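Local coordinates for 50S ribosomal protein L16 arginine hydroxylase (Escherichia coli, PDB 4CCL), which catalyses the iron- and 2-oxoglutarate-dependent hydroxylation of an arginine in ribosomal protein uL16, working as a homodimer that regulates growth, at residues P34-E39 and H90-L96; L82-H88 and D110-S114; E301-L306 and G367-E372; S327-L333 and A350-F356. One frame throughout, in Å; residues are numbered along the deposited sequence.

From the N terminus, the chain first closes a loop at contact 1, where P34-E39 meets H90-L96 after strands 51-57, 60-65 and 79-83 have been laid down. Contact 2 opens inside that loop, at L82-H88, and closes beyond it on D110-S114, so the two cross; they also touch, I35 against I113 and T93 against V86 and L111. Together they tie helices 37-45, 86-89 and 91-94 to the large antiparallel sheet of the JmjC region. Contacts 3 and 4 come after both, in the winged-helix region: E301-L306 pairs with G367-E372 at the C-terminal end, and S327-L333 with A350-F356 is nested within that loop. E91 of contact 1 packs on F370 of contact 3, linking the two regions.

Contact 1 (P34-E39 and H90-L96); sequences PISPDE and HEPTAAL
I35 and P92 enclose the imidazole of H90 on both faces. CG1 of I35 makes a CH-pi contact, 4.0 Å from the ring centroid and 18° off the normal, whereas CD of P92, from the ring's own segment, lies over the opposite face near the rim. I35 turns CG1 anti to its backbone nitrogen (chi1 -159°), which brings that branch over the ring. At the ring edge, close to its plane, P34 O lies 3.2 Å from H90 CE1. Apolar contacts are made by P34, whose CB meets P92 CB at 4.2 Å and whose CG reaches L96 CD1 at 4.5 Å. Two helix starts meet here, with S36 and H90 as the N-caps of helices 37-45 and 91-94, both packed on the large sheet of the JmjC region. In the caps, S36 OG accepts from E39 N at 3.2 Å, in a nearly straight bond, and H90 ND1 accepts weakly from T93 N and also shares a hydrogen bond of 3.1 Å with T93 OG1. Across the contact H90 NE2 donates weakly to E39 OE1, 3.4 Å away. Beneath, I35 and T93 touch I113 of strand 108-116, and I35 also touches M196 of strand 195-202.

Contact 2 (L82-H88 and D110-S114); sequences LVQAVNH and DLMIS. With SO4 (sulfate ion), chain L.
D110 OD1 takes two donors from the other segment: N87 ND2 at 2.9 Å and, more weakly, H88 NE2 at 3.1 Å. D110 OD1 lies in the amide plane of N87 and is met by ND2 on its anti side, 22° out of the carboxylate plane. The other end of the N87 amide is used as well, since OD1 accepts L111 N at 3.0 Å from well above the carbonyl plane. With chi1 at 52°, CG of N87 stands between its backbone N and carbonyl carbon, and the amide can bridge the side chain of D110 and the backbone of L111. Apolar packing follows along the strand: V86 CG2 meets I113 CG1 at 3.6 Å, the side chains crossing at about a right angle, and L82 CD2 meets CE of selenomethionine M112 at 3.6 Å. Beside this pair a sulfate, probably from the crystallisation liquor, accepts from S114 OG at 2.8 Å and also from R140; both residues are inferred substrate ligands, consistent with the anion marking part of the substrate pocket. Backbone pairing sets the register: V83 and I113 form an antiparallel hydrogen-bonded pair, and V86 N donates to L111 O at 2.9 Å where the chain turns into helix 86-89. Second-shell bonds hold the polar end, H277 ND1 with D110 OD2 and H88 ND1 with E278 O. Strand 108-116 lies between strands 79-83 and 195-202 of the large antiparallel sheet, with L40 of helix 37-45 against V83 and I113 and T93 of helix 91-94 against V86 and L111.

Contact 3 (E301-L306 and G367-E372); sequences EVLVRL and GYWFFE
L303 to R305 and W369 to F371 run antiparallel as a two-stranded ladder of the winged-helix region, the short strand axes approaching to 4.5 Å at 144°. V304 and F370 are the hydrogen-bonded pair, each N donating to the other's O at 2.9 Å; L303-F371 and R305-W369 flank them as non-hydrogen-bonded pairs. The ladder is continued outward by E372 N to V302 O and by L306 N to Y368 O. G367 enters at positive phi, closing the preceding helix with a Schellman motif. On the face of V304 and F370, CG2 of V304 lies over the phenyl ring, 3.6 Å from its centroid and 15° off the normal; chi1 of 65° sets the F370 ring between its own backbone N and carbonyl carbon, across the neighbouring valine. The other face carries L303, R305, W369 and F371. L303 parts its two methyls, CD1 against W369 CB at 3.5 Å and CD2 against F371 CE1 at 3.6 Å. R305 runs alongside the indole, its CA over the face of the five-membered ring in a CH-pi contact, and a water joins the polar ends by accepting from both R305 NE and W369 NE1 at 2.9 Å. Further along, the guanidinium is held by A337 O through NH2. Inward, F371 rests with L303 on L297 of helix 290-298, W369 lies against L363 and V364 of helix 354-365, and V311 of strand 311-314 is touched by both R305 and W369.

Contact 4 (S327-L333 and A350-F356); sequences SPHRPAL and ALEDPSF. With SO4 (sulfate ion), chain O.
H329 has D353 OD2 at its ring edge, in the plane of the imidazole, and S327 OG of its own segment at the edge too. The bond from H329 NE2 to D353 OD2 is 2.8 Å long with an angle of 159° at the hydrogen; it uses the anti lone pair of the carboxylate, whose plane is turned 53° from the ring. The F356 ring carries A350 CB of its own segment over the centre of one face, while S327 OG, 3.5 Å from F356 CD1, and L333 CD2 reach its edge. A332 CB approaches the same ring obliquely, 3.4 Å from F356 CZ, and also meets A350 CB at 3.8 Å. F356 sets CG anti to its backbone N (chi1 180°), directing the ring at the start of the other helix. D353 has a second task: OD1 accepts S355 N at 3.0 Å from above the carboxylate plane. R330 NH2 holds a sulfate, probably from the crystallisation liquor. A bound manganese ion lies about 4 Å from the H329 side chain. H329 and D353 are the N-cap residues of helices 330-338 and 354-365, so the hydrogen bond joins two helix starts in the winged-helix region.

Contact 1 (P34-E39 and H90-L96)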
# COMPACT_ATOMS: atom_id res chain seq x y z
N PRO B 34 4.90 -23.25 -34.55
CA PRO B 34 6.05 -22.34 -34.50
C PRO B 34 7.27 -23.02 -33.89
O PRO B 34 8.40 -22.66 -34.21
CB PRO B 34 5.56 -21.21 -33.60
CG PRO B 34 4.51 -21.83 -32.74
CD PRO B 34 3.84 -22.86 -33.60
N ILE B 35 7.03 -24.00 -33.03
CA ILE B 35 8.11 -24.64 -32.30
C ILE B 35 7.86 -26.16 -32.23
O ILE B 35 6.75 -26.62 -32.49
CB ILE B 35 8.26 -24.02 -30.88
CG1 ILE B 35 9.65 -24.28 -30.30
CG2 ILE B 35 7.16 -24.50 -29.96
CD1 ILE B 35 9.82 -23.78 -28.88
N SER B 36 8.90 -26.91 -31.89
CA SER B 36 8.82 -28.37 -31.83
C SER B 36 9.00 -28.82 -30.39
O SER B 36 9.57 -28.09 -29.58
CB SER B 36 9.89 -29.01 -32.73
OG SER B 36 11.10 -29.21 -32.01
N PRO B 37 8.48 -30.02 -30.04
CA PRO B 37 8.59 -30.54 -28.67
C PRO B 37 10.03 -30.58 -28.16
O PRO B 37 10.28 -30.38 -26.97
CB PRO B 37 8.04 -31.96 -28.80
CG PRO B 37 7.08 -31.88 -29.93
CD PRO B 37 7.69 -30.91 -30.91
N ASP B 38 10.96 -30.84 -29.07
CA ASP B 38 12.39 -30.85 -28.75
C ASP B 38 12.88 -29.46 -28.37
O ASP B 38 13.49 -29.28 -27.31
CB ASP B 38 13.20 -31.40 -29.93
CG ASP B 38 13.15 -32.91 -30.02
OD1 ASP B 38 12.95 -33.56 -28.97
OD2 ASP B 38 13.30 -33.44 -31.14
N GLU B 39 12.62 -28.49 -29.23
CA GLU B 39 13.01 -27.10 -28.99
C GLU B 39 12.40 -26.61 -27.68
O GLU B 39 13.01 -25.83 -26.95
CB GLU B 39 12.56 -26.19 -30.14
CG GLU B 39 13.01 -26.62 -31.52
CD GLU B 39 12.35 -25.80 -32.62
OE1 GLU B 39 12.48 -24.56 -32.60
OE2 GLU B 39 11.68 -26.39 -33.49
N HIS B 90 11.42 -17.19 -27.98
CA HIS B 90 11.27 -17.73 -29.34
C HIS B 90 10.50 -16.75 -30.23
O HIS B 90 9.35 -16.43 -29.94
CB HIS B 90 10.55 -19.08 -29.28
CG HIS B 90 10.86 -19.99 -30.42
ND1 HIS B 90 9.93 -20.33 -31.38
CD2 HIS B 90 11.99 -20.66 -30.76
CE1 HIS B 90 10.47 -21.15 -32.26
NE2 HIS B 90 11.72 -21.37 -31.90
N GLU B 91 11.13 -16.28 -31.30
CA GLU B 91 10.47 -15.35 -32.23
C GLU B 91 9.29 -15.96 -33.03
O GLU B 91 8.21 -15.35 -33.11
CB GLU B 91 11.48 -14.68 -33.19
CG GLU B 91 12.37 -13.61 -32.57
CD GLU B 91 13.16 -12.84 -33.62
OE1 GLU B 91 12.63 -12.66 -34.74
OE2 GLU B 91 14.30 -12.43 -33.34
N PRO B 92 9.50 -17.15 -33.63
CA PRO B 92 8.38 -17.76 -34.36
C PRO B 92 7.14 -17.96 -33.50
O PRO B 92 6.02 -17.83 -33.99
CB PRO B 92 8.95 -19.12 -34.79
CG PRO B 92 10.40 -18.88 -34.92
CD PRO B 92 10.74 -17.92 -33.82
N THR B 93 7.34 -18.24 -32.22
CA THR B 93 6.23 -18.36 -31.28
C THR B 93 5.61 -16.99 -31.04
O THR B 93 4.39 -16.86 -30.98
CB THR B 93 6.67 -19.00 -29.94
OG1 THR B 93 7.09 -20.35 -30.16
CG2 THR B 93 5.52 -18.99 -28.95
N ALA B 94 6.46 -15.97 -30.94
CA ALA B 94 6.00 -14.60 -30.77
C ALA B 94 5.07 -14.19 -31.90
O ALA B 94 4.12 -13.43 -31.69
CB ALA B 94 7.17 -13.64 -30.67
N ALA B 95 5.34 -14.70 -33.10
CA ALA B 95 4.48 -14.44 -34.25
C ALA B 95 3.01 -14.83 -34.03
O ALA B 95 2.11 -14.21 -34.60
CB ALA B 95 5.02 -15.12 -35.50
N LEU B 96 2.76 -15.84 -33.20
CA LEU B 96 1.40 -16.31 -32.92
C LEU B 96 0.54 -15.25 -32.23
O LEU B 96 -0.69 -15.30 -32.31
CB LEU B 96 1.42 -17.58 -32.06
CG LEU B 96 1.02 -18.91 -32.71
CD1 LEU B 96 0.63 -19.92 -31.64
CD2 LEU B 96 -0.11 -18.71 -33.70

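Contact 2 (L82-H88 and D110-S114)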
# COMPACT_ATOMS: atom_id res chain seq x y z
N LEU B 82 4.69 -27.92 -19.19
CA LEU B 82 4.17 -26.57 -19.38
C LEU B 82 5.26 -25.51 -19.29
O LEU B 82 5.98 -25.44 -18.30
CB LEU B 82 3.08 -26.26 -18.35
CG LEU B 82 1.73 -26.98 -18.49
CD1 LEU B 82 1.73 -28.31 -17.75
CD2 LEU B 82 0.60 -26.09 -18.01
N VAL B 83 5.37 -24.69 -20.33
CA VAL B 83 6.37 -23.63 -20.37
C VAL B 83 5.71 -22.26 -20.54
O VAL B 83 4.99 -22.02 -21.51
CB VAL B 83 7.39 -23.85 -21.49
CG1 VAL B 83 8.34 -22.66 -21.58
CG2 VAL B 83 8.17 -25.14 -21.26
N GLN B 84 5.98 -21.36 -19.59
CA GLN B 84 5.41 -20.02 -19.59
C GLN B 84 6.16 -19.06 -20.51
O GLN B 84 7.37 -19.16 -20.66
CB GLN B 84 5.43 -19.45 -18.17
CG GLN B 84 4.65 -20.26 -17.15
CD GLN B 84 3.16 -20.01 -17.23
OE1 GLN B 84 2.71 -18.94 -17.66
NE2 GLN B 84 2.37 -21.01 -16.84
N ALA B 85 5.42 -18.14 -21.11
CA ALA B 85 5.98 -17.01 -21.86
C ALA B 85 7.03 -17.39 -22.91
O ALA B 85 8.13 -16.83 -22.93
CB ALA B 85 6.55 -15.97 -20.90
N VAL B 86 6.70 -18.35 -23.77
CA VAL B 86 7.63 -18.79 -24.81
C VAL B 86 7.93 -17.66 -25.79
O VAL B 86 9.03 -17.58 -26.34
CB VAL B 86 7.07 -20.02 -25.57
CG1 VAL B 86 7.98 -20.42 -26.73
CG2 VAL B 86 6.89 -21.19 -24.62
N ASN B 87 6.97 -16.76 -25.97
CA ASN B 87 7.12 -15.64 -26.89
C ASN B 87 8.29 -14.72 -26.51
O ASN B 87 8.72 -13.89 -27.31
CB ASN B 87 5.82 -14.84 -27.00
CG ASN B 87 5.27 -14.43 -25.64
OD1 ASN B 87 5.08 -15.27 -24.76
ND2 ASN B 87 5.02 -13.14 -25.47
N HIS B 88 8.78 -14.87 -25.29
CA HIS B 88 9.97 -14.15 -24.85
C HIS B 88 11.23 -14.74 -25.49
O HIS B 88 12.07 -14.01 -26.01
CB HIS B 88 10.09 -14.17 -23.32
CG HIS B 88 9.01 -13.42 -22.61
ND1 HIS B 88 9.08 -13.08 -21.28
CD2 HIS B 88 7.82 -12.94 -23.06
CE1 HIS B 88 7.99 -12.42 -20.93
NE2 HIS B 88 7.21 -12.32 -21.99
N ASP B 110 0.62 -13.23 -22.37
CA ASP B 110 1.75 -13.97 -22.95
C ASP B 110 1.29 -15.29 -23.55
O ASP B 110 0.11 -15.64 -23.49
CB ASP B 110 2.82 -14.24 -21.89
CG ASP B 110 3.78 -13.07 -21.71
OD1 ASP B 110 4.21 -12.49 -22.72
OD2 ASP B 110 4.08 -12.72 -20.55
N LEU B 111 2.24 -16.04 -24.11
CA LEU B 111 1.97 -17.31 -24.77
C LEU B 111 2.62 -18.45 -23.99
O LEU B 111 3.84 -18.54 -23.92
CB LEU B 111 2.54 -17.27 -26.20
CG LEU B 111 2.09 -18.26 -27.30
CD1 LEU B 111 2.53 -19.68 -27.04
CD2 LEU B 111 0.59 -18.21 -27.48
N MSE B 112 1.80 -19.33 -23.41
CA MSE B 112 2.36 -20.50 -22.73
C MSE B 112 2.08 -21.77 -23.53
O MSE B 112 0.98 -21.97 -24.04
CB MSE B 112 1.84 -20.60 -21.28
CG MSE B 112 0.59 -21.46 -21.07
SE MSE B 112 0.97 -23.37 -20.82
CE MSE B 112 -0.86 -23.98 -20.57
N ILE B 113 3.09 -22.63 -23.65
CA ILE B 113 2.97 -23.84 -24.46
C ILE B 113 2.97 -25.09 -23.60
O ILE B 113 3.75 -25.19 -22.65
CB ILE B 113 4.12 -23.94 -25.49
CG1 ILE B 113 4.14 -22.71 -26.39
CG2 ILE B 113 3.98 -25.21 -26.33
CD1 ILE B 113 5.21 -22.75 -27.45
N SER B 114 2.10 -26.04 -23.91
CA SER B 114 2.14 -27.33 -23.23
C SER B 114 2.31 -28.48 -24.21
O SER B 114 1.65 -28.53 -25.25
CB SER B 114 0.87 -27.54 -22.38
OG SER B 114 -0.26 -27.76 -23.20
S SO4 L . -2.90 -26.92 -20.97
O1 SO4 L . -2.52 -26.44 -22.30
O2 SO4 L . -3.63 -25.88 -20.26
O3 SO4 L . -3.76 -28.09 -21.10
O4 SO4 L . -1.68 -27.28 -20.24

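Contact 3 (E301-L306 and G367-E372)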
# COMPACT_ATOMS: atom_id res chain seq x y z
N GLU B 301 19.48 -1.07 -41.81
CA GLU B 301 19.28 -2.03 -40.72
C GLU B 301 17.98 -1.76 -39.96
O GLU B 301 17.52 -0.63 -39.87
CB GLU B 301 20.47 -2.03 -39.75
CG GLU B 301 21.65 -2.87 -40.21
CD GLU B 301 22.88 -2.68 -39.35
OE1 GLU B 301 23.27 -1.51 -39.13
OE2 GLU B 301 23.47 -3.69 -38.91
N VAL B 302 17.39 -2.82 -39.42
CA VAL B 302 16.05 -2.75 -38.84
C VAL B 302 16.05 -2.98 -37.32
O VAL B 302 16.86 -3.74 -36.79
CB VAL B 302 15.10 -3.72 -39.59
CG1 VAL B 302 14.17 -4.46 -38.65
CG2 VAL B 302 14.31 -2.96 -40.66
N LEU B 303 15.15 -2.28 -36.62
CA LEU B 303 15.06 -2.34 -35.17
C LEU B 303 13.85 -3.16 -34.75
O LEU B 303 12.74 -2.91 -35.20
CB LEU B 303 14.92 -0.92 -34.61
CG LEU B 303 15.68 -0.49 -33.35
CD1 LEU B 303 16.42 -1.65 -32.72
CD2 LEU B 303 16.64 0.65 -33.67
N VAL B 304 14.06 -4.14 -33.88
CA VAL B 304 12.97 -5.00 -33.43
C VAL B 304 12.83 -5.06 -31.90
O VAL B 304 13.82 -5.12 -31.17
CB VAL B 304 13.08 -6.43 -34.01
CG1 VAL B 304 12.91 -6.41 -35.52
CG2 VAL B 304 14.39 -7.08 -33.63
N ARG B 305 11.59 -5.04 -31.45
CA ARG B 305 11.26 -5.07 -30.03
C ARG B 305 11.46 -6.46 -29.43
O ARG B 305 11.12 -7.47 -30.05
CB ARG B 305 9.82 -4.60 -29.80
CG ARG B 305 9.37 -4.55 -28.35
CD ARG B 305 7.84 -4.53 -28.23
NE ARG B 305 7.23 -3.53 -29.09
CZ ARG B 305 5.94 -3.20 -29.06
NH1 ARG B 305 5.12 -3.80 -28.20
NH2 ARG B 305 5.47 -2.27 -29.88
N LEU B 306 12.02 -6.49 -28.23
CA LEU B 306 12.20 -7.72 -27.47
C LEU B 306 10.85 -8.41 -27.28
O LEU B 306 9.87 -7.76 -26.91
CB LEU B 306 12.80 -7.38 -26.11
CG LEU B 306 13.71 -8.33 -25.35
CD1 LEU B 306 14.02 -7.67 -24.02
CD2 LEU B 306 13.08 -9.70 -25.14
N GLY B 367 18.28 -2.87 -23.89
CA GLY B 367 17.98 -4.19 -24.40
C GLY B 367 16.57 -4.33 -24.92
O GLY B 367 16.16 -5.40 -25.38
N TYR B 368 15.81 -3.23 -24.87
CA TYR B 368 14.39 -3.26 -25.20
C TYR B 368 14.16 -3.38 -26.71
O TYR B 368 13.12 -3.89 -27.15
CB TYR B 368 13.68 -2.04 -24.62
CG TYR B 368 13.71 -1.96 -23.10
CD1 TYR B 368 14.12 -3.04 -22.33
CD2 TYR B 368 13.32 -0.80 -22.44
CE1 TYR B 368 14.15 -2.97 -20.95
CE2 TYR B 368 13.34 -0.73 -21.06
CZ TYR B 368 13.76 -1.81 -20.32
OH TYR B 368 13.78 -1.73 -18.95
N TRP B 369 15.11 -2.90 -27.50
CA TRP B 369 15.09 -3.08 -28.95
C TRP B 369 16.47 -3.52 -29.42
O TRP B 369 17.48 -3.14 -28.83
CB TRP B 369 14.69 -1.77 -29.64
CG TRP B 369 13.21 -1.53 -29.71
CD1 TRP B 369 12.38 -1.83 -30.76
CD2 TRP B 369 12.39 -0.92 -28.72
NE1 TRP B 369 11.10 -1.45 -30.47
CE2 TRP B 369 11.07 -0.89 -29.21
CE3 TRP B 369 12.64 -0.40 -27.44
CZ2 TRP B 369 10.01 -0.36 -28.49
CZ3 TRP B 369 11.58 0.13 -26.72
CH2 TRP B 369 10.29 0.14 -27.24
N PHE B 370 16.53 -4.32 -30.48
CA PHE B 370 17.82 -4.75 -31.03
C PHE B 370 17.82 -4.82 -32.56
O PHE B 370 16.77 -4.88 -33.18
CB PHE B 370 18.26 -6.08 -30.42
CG PHE B 370 17.36 -7.24 -30.75
CD1 PHE B 370 16.24 -7.52 -29.99
CD2 PHE B 370 17.66 -8.08 -31.82
CE1 PHE B 370 15.42 -8.59 -30.29
CE2 PHE B 370 16.84 -9.15 -32.12
CZ PHE B 370 15.72 -9.41 -31.36
N PHE B 371 19.01 -4.81 -33.15
CA PHE B 371 19.16 -4.66 -34.60
C PHE B 371 19.05 -5.94 -35.42
O PHE B 371 19.53 -6.99 -35.01
CB PHE B 371 20.47 -3.94 -34.93
CG PHE B 371 20.37 -2.45 -34.89
CD1 PHE B 371 19.49 -1.80 -35.74
CD2 PHE B 371 21.14 -1.70 -34.01
CE1 PHE B 371 19.38 -0.43 -35.72
CE2 PHE B 371 21.03 -0.32 -33.99
CZ PHE B 371 20.15 0.31 -34.84
N GLU B 372 18.42 -5.82 -36.59
CA GLU B 372 18.39 -6.90 -37.57
C GLU B 372 18.54 -6.35 -38.98
O GLU B 372 18.37 -7.07 -39.96
CB GLU B 372 17.10 -7.72 -37.46
CG GLU B 372 16.88 -8.42 -36.11
CD GLU B 372 17.76 -9.65 -35.92
OE1 GLU B 372 18.93 -9.65 -36.39
OE2 GLU B 372 17.30 -10.63 -35.30
O HOH W 1 8.30 -1.68 -31.09

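Contact 4 (S327-L333 and A350-F356)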
# COMPACT_ATOMS: atom_id res chain seq x y z
N SER B 327 8.20 12.16 -25.72
CA SER B 327 8.87 12.86 -26.82
C SER B 327 7.90 13.75 -27.60
O SER B 327 6.73 13.41 -27.76
CB SER B 327 9.54 11.86 -27.76
OG SER B 327 10.26 12.52 -28.79
N PRO B 328 8.39 14.90 -28.08
CA PRO B 328 7.61 15.79 -28.95
C PRO B 328 7.21 15.16 -30.28
O PRO B 328 6.32 15.68 -30.94
CB PRO B 328 8.55 16.98 -29.19
CG PRO B 328 9.91 16.48 -28.84
CD PRO B 328 9.69 15.49 -27.74
N HIS B 329 7.84 14.04 -30.65
CA HIS B 329 7.56 13.46 -31.95
C HIS B 329 6.58 12.32 -31.77
O HIS B 329 6.91 11.26 -31.24
CB HIS B 329 8.86 12.92 -32.57
CG HIS B 329 10.03 13.84 -32.43
ND1 HIS B 329 10.58 14.53 -33.48
CD2 HIS B 329 10.78 14.17 -31.34
CE1 HIS B 329 11.61 15.25 -33.06
NE2 HIS B 329 11.74 15.05 -31.76
N ARG B 330 5.34 12.58 -32.19
CA ARG B 330 4.26 11.60 -32.13
C ARG B 330 4.33 10.39 -33.08
O ARG B 330 4.13 9.26 -32.65
CB ARG B 330 2.89 12.29 -32.19
CG ARG B 330 1.74 11.39 -31.76
CD ARG B 330 0.42 12.13 -31.77
NE ARG B 330 -0.71 11.20 -31.82
CZ ARG B 330 -1.28 10.65 -30.76
NH1 ARG B 330 -0.84 10.94 -29.54
NH2 ARG B 330 -2.29 9.81 -30.91
N PRO B 331 4.59 10.63 -34.39
CA PRO B 331 4.66 9.49 -35.32
C PRO B 331 5.67 8.43 -34.88
O PRO B 331 5.42 7.23 -35.03
CB PRO B 331 5.12 10.14 -36.62
CG PRO B 331 4.61 11.53 -36.55
CD PRO B 331 4.73 11.91 -35.10
N ALA B 332 6.80 8.89 -34.35
CA ALA B 332 7.85 8.00 -33.89
C ALA B 332 7.39 7.15 -32.71
O ALA B 332 7.59 5.93 -32.68
CB ALA B 332 9.08 8.80 -33.51
N LEU B 333 6.77 7.80 -31.72
CA LEU B 333 6.28 7.11 -30.54
C LEU B 333 5.20 6.10 -30.91
O LEU B 333 5.18 4.98 -30.38
CB LEU B 333 5.74 8.09 -29.50
CG LEU B 333 6.72 9.06 -28.85
CD1 LEU B 333 6.14 9.60 -27.54
CD2 LEU B 333 8.07 8.41 -28.61
N ALA B 350 12.30 12.34 -36.69
CA ALA B 350 12.66 12.23 -35.27
C ALA B 350 14.15 11.97 -35.03
O ALA B 350 14.72 12.48 -34.06
CB ALA B 350 11.82 11.15 -34.60
N LEU B 351 14.78 11.20 -35.91
CA LEU B 351 16.19 10.85 -35.77
C LEU B 351 17.11 12.07 -35.83
O LEU B 351 18.21 12.06 -35.29
CB LEU B 351 16.61 9.82 -36.82
CG LEU B 351 15.99 8.42 -36.76
CD1 LEU B 351 16.49 7.60 -37.93
CD2 LEU B 351 16.28 7.73 -35.44
N GLU B 352 16.64 13.13 -36.49
CA GLU B 352 17.42 14.36 -36.63
C GLU B 352 17.57 15.06 -35.28
O GLU B 352 18.60 15.69 -35.01
CB GLU B 352 16.79 15.30 -37.66
CG GLU B 352 16.30 14.61 -38.93
CD GLU B 352 17.39 13.79 -39.62
OE1 GLU B 352 18.56 14.23 -39.62
OE2 GLU B 352 17.07 12.73 -40.19
N ASP B 353 16.55 14.94 -34.44
CA ASP B 353 16.57 15.50 -33.09
C ASP B 353 17.49 14.67 -32.21
O ASP B 353 17.23 13.49 -31.97
CB ASP B 353 15.15 15.52 -32.51
CG ASP B 353 15.06 16.23 -31.17
OD1 ASP B 353 16.11 16.57 -30.58
OD2 ASP B 353 13.92 16.45 -30.69
N PRO B 354 18.57 15.29 -31.71
CA PRO B 354 19.56 14.61 -30.86
C PRO B 354 18.95 14.09 -29.56
O PRO B 354 19.45 13.11 -29.01
CB PRO B 354 20.58 15.71 -30.57
CG PRO B 354 20.44 16.67 -31.70
CD PRO B 354 18.98 16.67 -32.02
N SER B 355 17.89 14.73 -29.08
CA SER B 355 17.22 14.27 -27.87
C SER B 355 16.50 12.94 -28.10
O SER B 355 16.67 12.00 -27.33
CB SER B 355 16.23 15.32 -27.37
OG SER B 355 16.90 16.40 -26.74
N PHE B 356 15.71 12.88 -29.17
CA PHE B 356 15.02 11.65 -29.53
C PHE B 356 16.03 10.54 -29.80
O PHE B 356 15.84 9.40 -29.37
CB PHE B 356 14.13 11.84 -30.76
CG PHE B 356 13.40 10.59 -31.17
CD1 PHE B 356 12.18 10.26 -30.61
CD2 PHE B 356 13.95 9.73 -32.12
CE1 PHE B 356 11.51 9.11 -30.98
CE2 PHE B 356 13.28 8.58 -32.50
CZ PHE B 356 12.06 8.27 -31.93
S SO4 O . -4.55 8.24 -27.99
O1 SO4 O . -3.36 8.26 -28.82
O2 SO4 O . -4.30 9.01 -26.77
O3 SO4 O . -5.67 8.84 -28.71
O4 SO4 O . -4.89 6.87 -27.64